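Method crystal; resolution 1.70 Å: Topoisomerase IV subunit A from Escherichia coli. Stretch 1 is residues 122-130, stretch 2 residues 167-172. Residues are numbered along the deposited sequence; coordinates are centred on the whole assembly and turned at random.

Stretch 1 122-130: GKALITLPE
Stretch 2, residues 167-172: LSKGKG

The two stretches belong to one chain and run side by side in roughly the same direction, their end-to-end vectors 25° apart. Stretch 1 is strand at 123-124 and loop or turn elsewhere; stretch 2 has no regular helix or strand. In register, Leu-125 lies beside Lys-169 (CA to CA 4.8 Å), Ile-126 beside Gly-170 (CA to CA 5.0 Å) and Thr-127 beside Lys-171 (CA to CA 4.4 Å).

A single beta bridge joins Ile-126 and Gly-170. Gly-170 N donates to Leu-125 O at 3.0 Å, with 151° at the hydrogen. Gly-170 O accepts from Thr-127 N at 3.0 Å and 164°. Gly-170 thus uses both its amide and its carbonyl on the residues flanking Ile-126. Two CA-H...O contacts add to this: Lys-169 CA to Leu-125 O at 3.2 Å, and Ile-126 CA to Gly-170 O at 3.3 Å. Gly-170 has phi/psi 123/-170, where a CB would jam against the carbonyl of the preceding residue. Ile-126 is extended at -123/129, while Leu-125 turns at -100/-51. Lys-169 is nearly fully stretched at -176/175. Lys-171 turns at -67/-33.

Lys-123 points its CA-to-CB bond toward stretch 2. All four chi angles are t (155°, -179°, 178°, 176°). This straight chain carries its ammonium to the backbone of stretch 2, where NZ donates to Ser-168 O at 2.9 Å. NZ is also hydrogen-bonded elsewhere in the structure. On the way, Lys-123 CE passes Lys-169 CB at 3.9 Å, an aliphatic contact.

Leu-125 starts away from stretch 2, but with chi1 t (166°) and chi2 p (70°) its end comes nearer. Its CD1 lies 3.7 Å from Ser-168 O. Ser-168 has chi1 p. Lys-169 leaves sideways with chi1 p (65°), then t, t and m, and its end leads away. Its CB rests 3.9 Å from Ala-124 O.

Ile-126 is t, t (180°, 157°), an extended chain that brings CD1 to 4.2 Å from Lys-171 O. Thr-127 points toward stretch 2 with chi1 m (-54°); its CB is 4.3 Å from Lys-171 CB. Lys-171 points away and is t throughout. Its methylenes run out far enough for CE to meet Pro-129 CG at 4.2 Å, a nonpolar contact with a ring of C-gamma exo pucker.

One water closes the Thr-127 end. It donates to Thr-127 O and to Lys-171 O, each 2.8 Å from the water oxygen, and so links two carbonyls that cannot bond each other.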

# COMPACT_ATOMS: atom_id res chain seq x y z
N GLY A 122 -9.97 1.60 -15.45
CA GLY A 122 -9.31 0.57 -14.61
C GLY A 122 -10.26 -0.52 -14.13
O GLY A 122 -11.30 -0.80 -14.77
N LYS A 123 -9.91 -1.10 -12.99
CA LYS A 123 -10.60 -2.26 -12.41
C LYS A 123 -10.98 -2.03 -10.96
O LYS A 123 -10.20 -1.45 -10.20
CB LYS A 123 -9.69 -3.50 -12.53
CG LYS A 123 -9.92 -4.60 -11.53
CD LYS A 123 -8.93 -5.74 -11.73
CE LYS A 123 -9.15 -6.82 -10.67
NZ LYS A 123 -8.27 -8.02 -10.87
N ALA A 124 -12.18 -2.48 -10.56
CA ALA A 124 -12.54 -2.50 -9.15
C ALA A 124 -11.73 -3.61 -8.50
O ALA A 124 -11.97 -4.79 -8.77
CB ALA A 124 -14.05 -2.76 -8.99
N LEU A 125 -10.71 -3.26 -7.73
CA LEU A 125 -9.79 -4.28 -7.22
C LEU A 125 -10.13 -4.67 -5.79
O LEU A 125 -10.22 -5.85 -5.47
CB LEU A 125 -8.34 -3.82 -7.31
CG LEU A 125 -7.27 -4.59 -6.55
CD1 LEU A 125 -7.03 -5.96 -7.16
CD2 LEU A 125 -5.97 -3.76 -6.52
N ILE A 126 -10.26 -3.67 -4.93
CA ILE A 126 -10.67 -3.93 -3.55
C ILE A 126 -11.94 -3.16 -3.20
O ILE A 126 -12.06 -1.95 -3.47
CB ILE A 126 -9.52 -3.73 -2.52
CG1 ILE A 126 -10.01 -4.02 -1.09
CG2 ILE A 126 -8.91 -2.34 -2.65
CD1 ILE A 126 -8.88 -4.38 -0.17
N THR A 127 -12.91 -3.89 -2.68
CA THR A 127 -14.17 -3.30 -2.32
C THR A 127 -14.07 -2.72 -0.91
O THR A 127 -13.72 -3.44 0.03
CB THR A 127 -15.28 -4.34 -2.41
OG1 THR A 127 -15.24 -4.92 -3.71
CG2 THR A 127 -16.64 -3.72 -2.16
N LEU A 128 -14.38 -1.44 -0.78
CA LEU A 128 -14.30 -0.78 0.52
C LEU A 128 -15.67 -0.71 1.18
O LEU A 128 -16.64 -0.21 0.57
CB LEU A 128 -13.80 0.65 0.36
CG LEU A 128 -12.43 0.81 -0.29
CD1 LEU A 128 -12.13 2.28 -0.45
CD2 LEU A 128 -11.36 0.12 0.56
N PRO A 129 -15.74 -1.19 2.43
CA PRO A 129 -16.92 -0.94 3.29
C PRO A 129 -17.18 0.54 3.50
O PRO A 129 -16.36 1.36 3.15
CB PRO A 129 -16.53 -1.61 4.62
CG PRO A 129 -15.63 -2.74 4.18
CD PRO A 129 -14.77 -2.10 3.09
N GLU A 130 -18.35 0.86 4.06
CA GLU A 130 -18.76 2.24 4.25
C GLU A 130 -17.69 3.05 4.98
O GLU A 130 -17.27 2.68 6.08
CB GLU A 130 -20.08 2.28 5.03
CG GLU A 130 -20.71 3.65 5.04
CD GLU A 130 -21.93 3.72 5.93
OE1 GLU A 130 -22.18 2.77 6.72
OE2 GLU A 130 -22.65 4.74 5.85
N LEU A 167 -6.87 -13.95 -3.69
CA LEU A 167 -8.01 -13.57 -4.53
C LEU A 167 -7.51 -12.67 -5.66
O LEU A 167 -6.39 -12.17 -5.61
CB LEU A 167 -9.07 -12.82 -3.71
CG LEU A 167 -9.81 -13.58 -2.61
CD1 LEU A 167 -10.67 -12.60 -1.83
CD2 LEU A 167 -10.66 -14.77 -3.16
N SER A 168 -8.34 -12.47 -6.68
CA SER A 168 -7.97 -11.56 -7.79
C SER A 168 -8.64 -10.21 -7.61
O SER A 168 -8.27 -9.24 -8.27
CB SER A 168 -8.36 -12.15 -9.15
OG SER A 168 -9.75 -12.36 -9.20
N LYS A 169 -9.64 -10.17 -6.73
CA LYS A 169 -10.35 -8.94 -6.39
C LYS A 169 -11.37 -9.22 -5.29
O LYS A 169 -11.57 -10.39 -4.90
CB LYS A 169 -11.08 -8.40 -7.63
CG LYS A 169 -12.19 -9.33 -8.12
CD LYS A 169 -12.83 -8.83 -9.43
CE LYS A 169 -14.08 -9.64 -9.76
NZ LYS A 169 -13.92 -11.12 -9.55
N GLY A 170 -12.02 -8.16 -4.81
CA GLY A 170 -13.17 -8.27 -3.89
C GLY A 170 -12.96 -7.52 -2.59
O GLY A 170 -11.99 -6.75 -2.44
N LYS A 171 -13.86 -7.75 -1.64
CA LYS A 171 -13.70 -7.18 -0.30
C LYS A 171 -12.50 -7.80 0.39
O LYS A 171 -11.81 -7.13 1.17
CB LYS A 171 -14.96 -7.44 0.51
CG LYS A 171 -14.92 -6.92 1.94
CD LYS A 171 -16.15 -7.45 2.70
CE LYS A 171 -16.25 -6.89 4.11
NZ LYS A 171 -17.53 -7.33 4.79
N GLY A 172 -12.24 -9.08 0.11
CA GLY A 172 -11.26 -9.85 0.85
C GLY A 172 -11.84 -10.54 2.07
O GLY A 172 -13.05 -10.46 2.37
O HOH W 1 -12.10 -4.51 2.02